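Local coordinates for protein NAD-dependent L-serine dehydrogenase (Pseudomonas aeruginosa, PDB 3OBB) that catalyses the NAD-dependent oxidation of L-serine and methyl-L-serine, working as a homotetramer built as a dimer of dimers, at residues I6-L11 and Y27-F32; V62-L67 and L94-I99; H72-Y77 and A104-A109. All coordinates share one frame; numbering follows the deposited sequence.

Overall arrangement
Along the chain, strand 5-9 comes first, followed by helix 15-24 and strand 28-32. Interaction 1 pairs these two strands and closes that beta-alpha-beta loop before the other contacts open. Interaction 2 opens at strand 62-65, which lies in the sheet beside strand 5-9, and interaction 3 opens just after it on helix 70-78. Interaction 2 then closes at 94-99 and interaction 3 at 104-109, so these two loops cross. Interactions 1 and 2 share one sheet, joined where strand 62-65 pairs with strand 5-9, with Ile9 O 2.8 Å from Met66 N. Interaction 3 packs helix 70-78 against helix 101-112 beside that sheet. All three lie in the Rossmann-type NAD-binding domain.

Interaction 1 (I6-L11 and Y27-F32); sequences IAFIGL and YLLNVF
Ile6 and Leu29 lie side by side and point the same way from two adjacent parallel strands. Leu29 CD2 packs 3.6 Å from Ile6 CB and also meets Ile6 CG2. Its other methyl, CD1, faces the CB of Phe8 on the same face of the sheet. The Phe8 ring itself leads away from strand 28-32: its CG is anti to the backbone N (chi1 -152°), and its side chain packs on Met18 and Ala19 of helix 15-24. Leu29 touches the same helix through Ala19 and Leu23. At one end, the CD1 of Ile6 approaches Tyr27 obliquely and lies 3.6 Å from Tyr27 CD2. At the other end, Leu11 crosses Val31 at about a right angle. Leu11 CD1 meets both CB and CG2 of Val31, each at 3.9 Å, while Leu11 CD2 reaches CB and CG1. Helix 36-44 packs against both of these residues through Leu42.

The backbones hold this register with five hydrogen bonds. The ladder begins with Ile6 N to Leu28 O and ends with Gly10 N to Phe32 O, at 2.9 Å and nearly straight (172°). This last bond ties the start of the turn after strand 5-9 to the end of strand 28-32. Leu11 N bonds to Asp33 OD1 just beyond. Both segments lie within the N-terminal region that binds NAD(+). Gly10 is the first glycine of a GxGxxG sequence at the strand-turn-helix junction. Together these features are characteristic of the first beta-alpha-beta unit of a Rossmann fold, where the dinucleotide is bound.

Interaction 2 (V62-L67 and L94-I99); sequences VVISML and LECSTI
This contact is a parallel strand pairing in the Rossmann-type sheet that runs on into a polar network where the strands end. Strand 62-65 lies between strands 5-9 and 92-95. Leu94 N bonds to Val63 O, and Leu94 O accepts from Ser65 N. On one face, Ile64 and Leu94 lie side by side, with Ile64 CG1 4.1 Å from Leu94 CD2. Ile64 CG2 also meets Cys96 SG. Helix 143-156 covers Leu94 on this face.

Ser65 and Glu95 project from the other face. The Glu95 chain bends at chi2 (-46°), and its carboxylate comes back to the neighbouring strand. Ser65 OG donates to Glu95 OE1 at 2.7 Å, on the lone pair away from OE2, and also bonds to Tyr77 OH of helix 70-78. OE1 of the buried Glu95 thus has two hydroxyl donors, the second being Ser97 OG at 2.9 Å on its syn lone pair. Beyond the network, Thr98 binds NAD(+) and its OG1 bonds to the active-site Lys173. Ser97 OG, while donating to Glu95, accepts from Leu67 N in a nearly straight bond of 2.7 Å (176°).

Interaction 3 (H72-Y77 and A104-A109); sequences HVEGLY and ARKIHA
Segments 72-77 and 104-109, parts of helices 70-78 and 101-112, run nearly parallel, their axes 14° apart in direction and 10.3 Å apart at closest approach. No hydrogen bond joins the two segments, and side chains make the contact. Ile107 has the largest share and takes part in each apolar contact, reaching across with all three of its outer carbons. Its CD1 meets Val73 CG1 at 3.8 Å, the two side chains crossing at about a right angle. The same methyl lies 3.9 Å from Glu74 CA, close against the backbone of the opposing helix. Ile107 CG1 touches Glu74 CG, and the two chains cross obliquely. Ile107 CG2 sits 4.2 Å from Tyr77 CB and approaches the tyrosine ring obliquely.

Glu74 has a polar role as well as an apolar one. Its CG is anti to the backbone N (chi1 -158°), and the chain stays extended beyond it. Its aliphatic part thus lies on Ile107 while the carboxylate reaches Lys106. There Glu74 OE2 forms a salt bridge with Lys106 NZ at 3.0 Å, the two side chains crossing at about a right angle. The lysine is bent at chi2 and chi4 and lies at the solvent-exposed edge of the contact. Glu74 OE1 is bonded to Ser103 OG, one turn before Ile107, so both carboxylate oxygens engage helix 101-112.

The two helices flank strand 92-95 in the chain and pack beside the sheet of the NAD-binding domain. Val73 and Tyr77 both rest on Glu95 of that strand, and Ile107 packs on Met118 of strand 117-124.

Interaction 1 (I6-L11 and Y27-F32)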
ATOM      1  N   ILE A   6      44.388  15.679   5.463  1.00 67.65           N
ATOM      2  CA  ILE A   6      42.974  15.324   5.617  1.00 62.76           C
ATOM      3  C   ILE A   6      42.703  14.725   7.002  1.00 60.64           C
ATOM      4  O   ILE A   6      43.480  13.905   7.484  1.00 60.31           O
ATOM      5  CB  ILE A   6      42.521  14.322   4.521  1.00 59.84           C
ATOM      6  CG1 ILE A   6      42.315  15.008   3.167  1.00 61.18           C
ATOM      7  CG2 ILE A   6      41.189  13.685   4.883  1.00 56.12           C
ATOM      8  CD1 ILE A   6      43.560  15.602   2.520  1.00 65.99           C
ATOM      9  N   ALA A   7      41.627  15.154   7.654  1.00 58.26           N
ATOM     10  CA  ALA A   7      41.119  14.426   8.805  1.00 55.91           C
ATOM     11  C   ALA A   7      39.920  13.581   8.343  1.00 51.95           C
ATOM     12  O   ALA A   7      39.040  14.093   7.652  1.00 51.45           O
ATOM     13  CB  ALA A   7      40.731  15.372   9.928  1.00 58.03           C
ATOM     14  N   PHE A   8      39.912  12.287   8.674  1.00 48.51           N
ATOM     15  CA  PHE A   8      38.821  11.388   8.278  1.00 45.65           C
ATOM     16  C   PHE A   8      38.170  10.829   9.543  1.00 44.91           C
ATOM     17  O   PHE A   8      38.801  10.115  10.335  1.00 44.49           O
ATOM     18  CB  PHE A   8      39.316  10.257   7.354  1.00 43.31           C
ATOM     19  CG  PHE A   8      38.270   9.719   6.407  1.00 42.51           C
ATOM     20  CD1 PHE A   8      37.219   8.923   6.863  1.00 38.87           C
ATOM     21  CD2 PHE A   8      38.354   9.981   5.050  1.00 42.64           C
ATOM     22  CE1 PHE A   8      36.259   8.430   5.985  1.00 39.36           C
ATOM     23  CE2 PHE A   8      37.408   9.464   4.144  1.00 40.09           C
ATOM     24  CZ  PHE A   8      36.355   8.696   4.611  1.00 39.06           C
ATOM     25  N   ILE A   9      36.911  11.191   9.743  1.00 44.09           N
ATOM     26  CA  ILE A   9      36.174  10.749  10.913  1.00 44.94           C
ATOM     27  C   ILE A   9      35.150   9.690  10.465  1.00 43.23           C
ATOM     28  O   ILE A   9      34.272   9.956   9.635  1.00 41.49           O
ATOM     29  CB  ILE A   9      35.534  11.961  11.671  1.00 47.39           C
ATOM     30  CG1 ILE A   9      36.639  12.863  12.253  1.00 51.00           C
ATOM     31  CG2 ILE A   9      34.637  11.515  12.807  1.00 47.72           C
ATOM     32  CD1 ILE A   9      36.772  14.191  11.548  1.00 51.13           C
ATOM     33  N   GLY A  10      35.303   8.476  10.990  1.00 42.49           N
ATOM     34  CA  GLY A  10      34.376   7.396  10.686  1.00 39.71           C
ATOM     35  C   GLY A  10      35.044   6.409   9.764  1.00 38.02           C
ATOM     36  O   GLY A  10      35.233   6.689   8.575  1.00 37.10           O
ATOM     37  N   LEU A  11      35.415   5.257  10.323  1.00 38.01           N
ATOM     38  CA  LEU A  11      36.071   4.191   9.588  1.00 35.65           C
ATOM     39  C   LEU A  11      35.243   2.886   9.590  1.00 36.25           C
ATOM     40  O   LEU A  11      35.763   1.796   9.833  1.00 35.60           O
ATOM     41  CB  LEU A  11      37.486   3.958  10.121  1.00 35.84           C
ATOM     42  CG  LEU A  11      38.404   5.172  10.313  1.00 35.50           C
ATOM     43  CD1 LEU A  11      39.602   4.781  11.190  1.00 32.84           C
ATOM     44  CD2 LEU A  11      38.850   5.738   8.984  1.00 32.34           C
ATOM     45  N   TYR A  27      47.348  11.231  -0.209  1.00 56.29           N
ATOM     46  CA  TYR A  27      47.063  12.178   0.867  1.00 56.90           C
ATOM     47  C   TYR A  27      47.602  11.689   2.207  1.00 56.89           C
ATOM     48  O   TYR A  27      47.806  10.483   2.403  1.00 55.32           O
ATOM     49  CB  TYR A  27      45.567  12.461   0.958  1.00 54.88           C
ATOM     50  CG  TYR A  27      45.052  13.111  -0.293  1.00 55.54           C
ATOM     51  CD1 TYR A  27      44.441  12.347  -1.302  1.00 53.88           C
ATOM     52  CD2 TYR A  27      45.203  14.485  -0.495  1.00 56.87           C
ATOM     53  CE1 TYR A  27      43.993  12.947  -2.483  1.00 53.40           C
ATOM     54  CE2 TYR A  27      44.738  15.087  -1.661  1.00 58.44           C
ATOM     55  CZ  TYR A  27      44.147  14.314  -2.642  1.00 55.78           C
ATOM     56  OH  TYR A  27      43.717  14.918  -3.780  1.00 57.36           O
ATOM     57  N   LEU A  28      47.850  12.640   3.111  1.00 58.44           N
ATOM     58  CA  LEU A  28      48.173  12.346   4.508  1.00 58.09           C
ATOM     59  C   LEU A  28      46.878  12.386   5.307  1.00 56.19           C
ATOM     60  O   LEU A  28      46.128  13.377   5.244  1.00 56.39           O
ATOM     61  CB  LEU A  28      49.162  13.377   5.072  1.00 62.14           C
ATOM     62  CG  LEU A  28      50.364  13.699   4.191  1.00 64.36           C
ATOM     63  CD1 LEU A  28      51.253  14.695   4.886  1.00 70.26           C
ATOM     64  CD2 LEU A  28      51.137  12.435   3.870  1.00 62.63           C
ATOM     65  N   LEU A  29      46.605  11.323   6.058  1.00 53.03           N
ATOM     66  CA  LEU A  29      45.370  11.297   6.825  1.00 51.08           C
ATOM     67  C   LEU A  29      45.656  11.147   8.300  1.00 52.08           C
ATOM     68  O   LEU A  29      46.487  10.338   8.685  1.00 51.34           O
ATOM     69  CB  LEU A  29      44.445  10.146   6.381  1.00 47.62           C
ATOM     70  CG  LEU A  29      43.931   9.861   4.947  1.00 45.84           C
ATOM     71  CD1 LEU A  29      42.528   9.289   5.050  1.00 44.34           C
ATOM     72  CD2 LEU A  29      43.911  11.018   3.988  1.00 45.24           C
ATOM     73  N   ASN A  30      44.956  11.937   9.113  1.00 53.10           N
ATOM     74  CA  ASN A  30      44.743  11.616  10.522  1.00 53.90           C
ATOM     75  C   ASN A  30      43.359  11.033  10.616  1.00 50.83           C
ATOM     76  O   ASN A  30      42.413  11.624  10.109  1.00 50.32           O
ATOM     77  CB  ASN A  30      44.816  12.860  11.417  1.00 57.70           C
ATOM     78  CG  ASN A  30      46.041  13.691  11.156  1.00 63.30           C
ATOM     79  OD1 ASN A  30      45.943  14.900  10.894  1.00 69.12           O
ATOM     80  ND2 ASN A  30      47.209  13.055  11.194  1.00 64.09           N
ATOM     81  N   VAL A  31      43.227   9.883  11.267  1.00 49.70           N
ATOM     82  CA  VAL A  31      41.940   9.179  11.299  1.00 46.45           C
ATOM     83  C   VAL A  31      41.408   9.010  12.727  1.00 47.36           C
ATOM     84  O   VAL A  31      42.175   8.959  13.696  1.00 49.52           O
ATOM     85  CB  VAL A  31      41.995   7.812  10.547  1.00 44.30           C
ATOM     86  CG1 VAL A  31      42.337   8.031   9.086  1.00 44.35           C
ATOM     87  CG2 VAL A  31      42.993   6.801  11.193  1.00 42.71           C
ATOM     88  N   PHE A  32      40.086   8.962  12.854  1.00 46.10           N
ATOM     89  CA  PHE A  32      39.471   8.596  14.112  1.00 46.55           C
ATOM     90  C   PHE A  32      38.200   7.833  13.853  1.00 44.40           C
ATOM     91  O   PHE A  32      37.415   8.160  12.948  1.00 43.54           O
ATOM     92  CB  PHE A  32      39.208   9.803  15.057  1.00 50.15           C
ATOM     93  CG  PHE A  32      38.689   9.385  16.421  1.00 51.62           C
ATOM     94  CD1 PHE A  32      37.322   9.471  16.723  1.00 52.93           C
ATOM     95  CD2 PHE A  32      39.551   8.835  17.364  1.00 52.99           C
ATOM     96  CE1 PHE A  32      36.834   9.056  17.975  1.00 53.58           C
ATOM     97  CE2 PHE A  32      39.081   8.411  18.607  1.00 56.28           C
ATOM     98  CZ  PHE A  32      37.709   8.523  18.907  1.00 56.18           C
TER

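Interaction 2 (V62-L67 and L94-I99)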
ATOM      1  N   VAL A  62      41.294  19.678   5.081  1.00 64.59           N
ATOM      2  CA  VAL A  62      39.934  19.152   4.818  1.00 60.46           C
ATOM      3  C   VAL A  62      39.512  18.064   5.811  1.00 57.34           C
ATOM      4  O   VAL A  62      40.309  17.216   6.210  1.00 56.38           O
ATOM      5  CB  VAL A  62      39.721  18.703   3.341  1.00 58.06           C
ATOM      6  CG1 VAL A  62      41.001  18.282   2.699  1.00 59.06           C
ATOM      7  CG2 VAL A  62      38.677  17.603   3.238  1.00 55.24           C
ATOM      8  N   VAL A  63      38.268  18.162   6.259  1.00 55.92           N
ATOM      9  CA  VAL A  63      37.657  17.174   7.133  1.00 53.75           C
ATOM     10  C   VAL A  63      36.588  16.426   6.336  1.00 51.14           C
ATOM     11  O   VAL A  63      35.699  17.052   5.750  1.00 50.92           O
ATOM     12  CB  VAL A  63      36.995  17.830   8.355  1.00 55.79           C
ATOM     13  CG1 VAL A  63      36.462  16.772   9.293  1.00 53.69           C
ATOM     14  CG2 VAL A  63      37.984  18.746   9.081  1.00 57.99           C
ATOM     15  N   ILE A  64      36.701  15.094   6.304  1.00 48.80           N
ATOM     16  CA  ILE A  64      35.717  14.226   5.672  1.00 46.64           C
ATOM     17  C   ILE A  64      35.122  13.324   6.750  1.00 46.15           C
ATOM     18  O   ILE A  64      35.869  12.578   7.388  1.00 47.33           O
ATOM     19  CB  ILE A  64      36.391  13.331   4.585  1.00 45.44           C
ATOM     20  CG1 ILE A  64      37.219  14.190   3.630  1.00 46.36           C
ATOM     21  CG2 ILE A  64      35.357  12.447   3.865  1.00 41.23           C
ATOM     22  CD1 ILE A  64      38.120  13.417   2.701  1.00 46.22           C
ATOM     23  N   SER A  65      33.811  13.403   6.985  1.00 44.85           N
ATOM     24  CA  SER A  65      33.179  12.449   7.877  1.00 44.18           C
ATOM     25  C   SER A  65      32.374  11.394   7.100  1.00 43.14           C
ATOM     26  O   SER A  65      31.958  11.623   5.949  1.00 42.06           O
ATOM     27  CB  SER A  65      32.351  13.114   8.995  1.00 45.30           C
ATOM     28  OG  SER A  65      31.521  14.170   8.538  1.00 44.91           O
HETATM   29  N   MSE A  66      32.177  10.241   7.733  1.00 42.98           N
HETATM   30  CA  MSE A  66      31.387   9.152   7.176  1.00 43.54           C
HETATM   31  C   MSE A  66      30.965   8.283   8.356  1.00 44.84           C
HETATM   32  O   MSE A  66      31.682   7.374   8.764  1.00 45.25           O
HETATM   33  CB  MSE A  66      32.217   8.384   6.125  1.00 41.48           C
HETATM   34  CG  MSE A  66      31.630   7.073   5.605  1.00 43.06           C
HETATM   35 SE   MSE A  66      29.745   7.075   5.175  0.60 42.30          SE
HETATM   36  CE  MSE A  66      29.106   6.094   6.682  1.00 39.37           C
ATOM     37  N   LEU A  67      29.807   8.591   8.923  1.00 47.36           N
ATOM     38  CA  LEU A  67      29.325   7.922  10.138  1.00 50.44           C
ATOM     39  C   LEU A  67      27.968   7.222   9.920  1.00 51.33           C
ATOM     40  O   LEU A  67      27.211   7.588   9.001  1.00 50.78           O
ATOM     41  CB  LEU A  67      29.220   8.937  11.293  1.00 52.08           C
ATOM     42  CG  LEU A  67      30.468   9.735  11.681  1.00 54.00           C
ATOM     43  CD1 LEU A  67      30.102  10.933  12.541  1.00 57.07           C
ATOM     44  CD2 LEU A  67      31.496   8.866  12.392  1.00 55.92           C
ATOM     45  N   LEU A  94      33.776  17.953   4.027  1.00 51.17           N
ATOM     46  CA  LEU A  94      32.981  17.016   3.219  1.00 48.73           C
ATOM     47  C   LEU A  94      32.207  16.068   4.138  1.00 46.97           C
ATOM     48  O   LEU A  94      32.787  15.144   4.692  1.00 47.29           O
ATOM     49  CB  LEU A  94      33.905  16.220   2.280  1.00 48.74           C
ATOM     50  CG  LEU A  94      34.421  16.836   0.951  1.00 50.84           C
ATOM     51  CD1 LEU A  94      34.399  18.346   0.934  1.00 52.31           C
ATOM     52  CD2 LEU A  94      35.793  16.322   0.493  1.00 48.71           C
ATOM     53  N   GLU A  95      30.915  16.316   4.330  1.00 45.84           N
ATOM     54  CA  GLU A  95      30.081  15.456   5.154  1.00 44.64           C
ATOM     55  C   GLU A  95      29.303  14.429   4.254  1.00 42.79           C
ATOM     56  O   GLU A  95      28.318  14.795   3.554  1.00 41.16           O
ATOM     57  CB  GLU A  95      29.147  16.295   6.031  1.00 45.87           C
ATOM     58  CG  GLU A  95      28.790  15.651   7.361  1.00 46.92           C
ATOM     59  CD  GLU A  95      28.402  14.161   7.221  1.00 45.77           C
ATOM     60  OE1 GLU A  95      29.168  13.266   7.685  1.00 42.81           O
ATOM     61  OE2 GLU A  95      27.329  13.903   6.636  1.00 41.74           O
ATOM     62  N   CYS A  96      29.759  13.169   4.313  1.00 41.02           N
ATOM     63  CA  CYS A  96      29.431  12.116   3.334  1.00 39.96           C
ATOM     64  C   CYS A  96      28.566  11.016   3.899  1.00 39.65           C
ATOM     65  O   CYS A  96      28.310  10.026   3.222  1.00 37.94           O
ATOM     66  CB  CYS A  96      30.689  11.442   2.779  1.00 39.30           C
ATOM     67  SG  CYS A  96      31.826  12.560   1.989  1.00 38.12           S
ATOM     68  N   SER A  97      28.115  11.200   5.134  1.00 41.19           N
ATOM     69  CA  SER A  97      27.131  10.309   5.711  1.00 41.31           C
ATOM     70  C   SER A  97      25.817  10.515   4.998  1.00 41.01           C
ATOM     71  O   SER A  97      25.608  11.525   4.317  1.00 41.56           O
ATOM     72  CB  SER A  97      26.937  10.635   7.191  1.00 42.57           C
ATOM     73  OG  SER A  97      28.173  10.527   7.863  1.00 44.16           O
ATOM     74  N   THR A  98      24.914   9.573   5.187  1.00 41.32           N
ATOM     75  CA  THR A  98      23.556   9.758   4.736  1.00 41.28           C
ATOM     76  C   THR A  98      22.713  10.153   5.927  1.00 42.65           C
ATOM     77  O   THR A  98      22.561   9.371   6.888  1.00 43.47           O
ATOM     78  CB  THR A  98      23.013   8.480   4.062  1.00 40.80           C
ATOM     79  OG1 THR A  98      23.804   8.219   2.895  1.00 40.13           O
ATOM     80  CG2 THR A  98      21.557   8.667   3.646  1.00 40.24           C
ATOM     81  N   ILE A  99      22.177  11.370   5.848  1.00 41.87           N
ATOM     82  CA  ILE A  99      21.411  11.952   6.929  1.00 43.38           C
ATOM     83  C   ILE A  99      20.261  12.729   6.316  1.00 42.89           C
ATOM     84  O   ILE A  99      20.297  13.050   5.134  1.00 42.59           O
ATOM     85  CB  ILE A  99      22.300  12.873   7.820  1.00 44.62           C
ATOM     86  CG1 ILE A  99      22.760  14.123   7.045  1.00 44.77           C
ATOM     87  CG2 ILE A  99      23.496  12.084   8.362  1.00 43.58           C
ATOM     88  CD1 ILE A  99      23.616  15.115   7.879  1.00 47.89           C
TER

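Interaction 3 (H72-Y77 and A104-A109)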
ATOM      1  N   HIS A  72      23.797  11.091  15.202  1.00 73.00           N
ATOM      2  CA  HIS A  72      25.187  11.058  15.655  1.00 72.39           C
ATOM      3  C   HIS A  72      25.930  12.224  15.010  1.00 70.39           C
ATOM      4  O   HIS A  72      26.617  12.979  15.680  1.00 72.38           O
ATOM      5  CB  HIS A  72      25.874   9.764  15.211  1.00 70.86           C
ATOM      6  CG  HIS A  72      26.271   8.847  16.330  1.00 74.07           C
ATOM      7  ND1 HIS A  72      26.307   9.238  17.655  1.00 80.25           N
ATOM      8  CD2 HIS A  72      26.708   7.562  16.308  1.00 74.99           C
ATOM      9  CE1 HIS A  72      26.719   8.226  18.401  1.00 81.40           C
ATOM     10  NE2 HIS A  72      26.982   7.201  17.606  1.00 78.43           N
ATOM     11  N   VAL A  73      25.785  12.332  13.691  1.00 65.84           N
ATOM     12  CA  VAL A  73      26.502  13.296  12.855  1.00 63.62           C
ATOM     13  C   VAL A  73      26.274  14.766  13.278  1.00 65.54           C
ATOM     14  O   VAL A  73      27.215  15.566  13.350  1.00 66.01           O
ATOM     15  CB  VAL A  73      26.108  13.083  11.364  1.00 60.82           C
ATOM     16  CG1 VAL A  73      26.285  14.336  10.532  1.00 60.15           C
ATOM     17  CG2 VAL A  73      26.899  11.918  10.752  1.00 58.70           C
ATOM     18  N   GLU A  74      25.015  15.093  13.553  1.00 65.44           N
ATOM     19  CA  GLU A  74      24.590  16.454  13.792  1.00 67.11           C
ATOM     20  C   GLU A  74      25.040  16.854  15.182  1.00 70.45           C
ATOM     21  O   GLU A  74      25.657  17.893  15.353  1.00 72.41           O
ATOM     22  CB  GLU A  74      23.078  16.528  13.652  1.00 67.07           C
ATOM     23  CG  GLU A  74      22.537  17.889  13.357  1.00 67.00           C
ATOM     24  CD  GLU A  74      21.064  17.920  13.576  1.00 66.68           C
ATOM     25  OE1 GLU A  74      20.315  17.544  12.656  1.00 62.90           O
ATOM     26  OE2 GLU A  74      20.651  18.291  14.689  1.00 70.49           O
ATOM     27  N   GLY A  75      24.776  15.987  16.156  1.00 71.05           N
ATOM     28  CA  GLY A  75      25.296  16.134  17.514  1.00 74.16           C
ATOM     29  C   GLY A  75      26.812  16.259  17.614  1.00 73.99           C
ATOM     30  O   GLY A  75      27.313  16.920  18.518  1.00 77.43           O
ATOM     31  N   LEU A  76      27.541  15.631  16.689  1.00 70.07           N
ATOM     32  CA  LEU A  76      28.998  15.741  16.639  1.00 69.65           C
ATOM     33  C   LEU A  76      29.448  17.126  16.193  1.00 70.98           C
ATOM     34  O   LEU A  76      30.299  17.732  16.838  1.00 74.24           O
ATOM     35  CB  LEU A  76      29.596  14.701  15.697  1.00 66.08           C
ATOM     36  CG  LEU A  76      31.112  14.711  15.487  1.00 66.15           C
ATOM     37  CD1 LEU A  76      31.795  14.053  16.660  1.00 69.54           C
ATOM     38  CD2 LEU A  76      31.481  13.999  14.200  1.00 62.93           C
ATOM     39  N   TYR A  77      28.878  17.616  15.094  1.00 68.52           N
ATOM     40  CA  TYR A  77      29.296  18.878  14.482  1.00 69.30           C
ATOM     41  C   TYR A  77      28.751  20.139  15.144  1.00 73.52           C
ATOM     42  O   TYR A  77      29.363  21.186  15.027  1.00 75.58           O
ATOM     43  CB  TYR A  77      28.863  18.927  13.016  1.00 64.82           C
ATOM     44  CG  TYR A  77      29.808  18.283  12.041  1.00 60.27           C
ATOM     45  CD1 TYR A  77      29.540  17.015  11.536  1.00 56.76           C
ATOM     46  CD2 TYR A  77      30.943  18.951  11.590  1.00 59.61           C
ATOM     47  CE1 TYR A  77      30.388  16.415  10.622  1.00 53.64           C
ATOM     48  CE2 TYR A  77      31.800  18.366  10.677  1.00 57.66           C
ATOM     49  CZ  TYR A  77      31.510  17.086  10.190  1.00 54.77           C
ATOM     50  OH  TYR A  77      32.344  16.468   9.292  1.00 51.52           O
ATOM     51  N   ALA A 104      21.151  18.073   7.263  1.00 47.27           N
ATOM     52  CA  ALA A 104      22.274  18.581   6.454  1.00 46.42           C
ATOM     53  C   ALA A 104      22.261  20.097   6.244  1.00 48.85           C
ATOM     54  O   ALA A 104      23.320  20.724   6.187  1.00 50.17           O
ATOM     55  CB  ALA A 104      22.313  17.899   5.112  1.00 43.53           C
ATOM     56  N   ARG A 105      21.079  20.677   6.065  1.00 49.19           N
ATOM     57  CA  ARG A 105      20.963  22.134   5.916  1.00 52.24           C
ATOM     58  C   ARG A 105      21.342  22.844   7.210  1.00 54.98           C
ATOM     59  O   ARG A 105      22.019  23.879   7.196  1.00 57.71           O
ATOM     60  CB  ARG A 105      19.540  22.547   5.523  1.00 52.10           C
ATOM     61  CG  ARG A 105      19.203  22.212   4.098  1.00 51.83           C
ATOM     62  CD  ARG A 105      17.801  22.624   3.714  1.00 53.67           C
ATOM     63  NE  ARG A 105      17.350  21.641   2.738  1.00 54.92           N
ATOM     64  CZ  ARG A 105      16.334  20.802   2.905  1.00 52.55           C
ATOM     65  NH1 ARG A 105      15.573  20.849   3.993  1.00 52.58           N
ATOM     66  NH2 ARG A 105      16.051  19.954   1.937  1.00 52.25           N
ATOM     67  N   LYS A 106      20.862  22.289   8.318  1.00 55.12           N
ATOM     68  CA  LYS A 106      21.165  22.771   9.656  1.00 58.04           C
ATOM     69  C   LYS A 106      22.682  22.813   9.888  1.00 57.99           C
ATOM     70  O   LYS A 106      23.222  23.851  10.303  1.00 60.63           O
ATOM     71  CB  LYS A 106      20.454  21.881  10.679  1.00 58.79           C
ATOM     72  CG  LYS A 106      20.491  22.380  12.079  1.00 65.01           C
ATOM     73  CD  LYS A 106      19.079  22.467  12.680  1.00 70.63           C
ATOM     74  CE  LYS A 106      19.152  22.418  14.208  1.00 76.11           C
ATOM     75  NZ  LYS A 106      19.880  21.167  14.647  1.00 74.95           N
ATOM     76  N   ILE A 107      23.370  21.704   9.609  1.00 53.90           N
ATOM     77  CA  ILE A 107      24.830  21.690   9.668  1.00 54.00           C
ATOM     78  C   ILE A 107      25.420  22.682   8.659  1.00 54.51           C
ATOM     79  O   ILE A 107      26.334  23.416   9.010  1.00 56.60           O
ATOM     80  CB  ILE A 107      25.453  20.264   9.481  1.00 51.04           C
ATOM     81  CG1 ILE A 107      24.960  19.316  10.582  1.00 52.02           C
ATOM     82  CG2 ILE A 107      26.963  20.316   9.589  1.00 50.57           C
ATOM     83  CD1 ILE A 107      24.910  17.834  10.173  1.00 49.71           C
ATOM     84  N   HIS A 108      24.909  22.706   7.422  1.00 52.48           N
ATOM     85  CA  HIS A 108      25.425  23.642   6.398  1.00 53.58           C
ATOM     86  C   HIS A 108      25.433  25.104   6.871  1.00 57.96           C
ATOM     87  O   HIS A 108      26.421  25.825   6.686  1.00 59.93           O
ATOM     88  CB  HIS A 108      24.621  23.559   5.097  1.00 51.14           C
ATOM     89  CG  HIS A 108      25.225  22.663   4.054  1.00 47.47           C
ATOM     90  ND1 HIS A 108      26.309  23.036   3.292  1.00 47.95           N
ATOM     91  CD2 HIS A 108      24.861  21.439   3.612  1.00 44.01           C
ATOM     92  CE1 HIS A 108      26.593  22.080   2.431  1.00 46.92           C
ATOM     93  NE2 HIS A 108      25.730  21.096   2.605  1.00 45.00           N
ATOM     94  N   ALA A 109      24.320  25.524   7.472  1.00 59.94           N
ATOM     95  CA  ALA A 109      24.128  26.897   7.923  1.00 64.27           C
ATOM     96  C   ALA A 109      25.060  27.237   9.066  1.00 68.45           C
ATOM     97  O   ALA A 109      25.613  28.352   9.125  1.00 72.33           O
ATOM     98  CB  ALA A 109      22.658  27.140   8.340  1.00 64.94           C
TER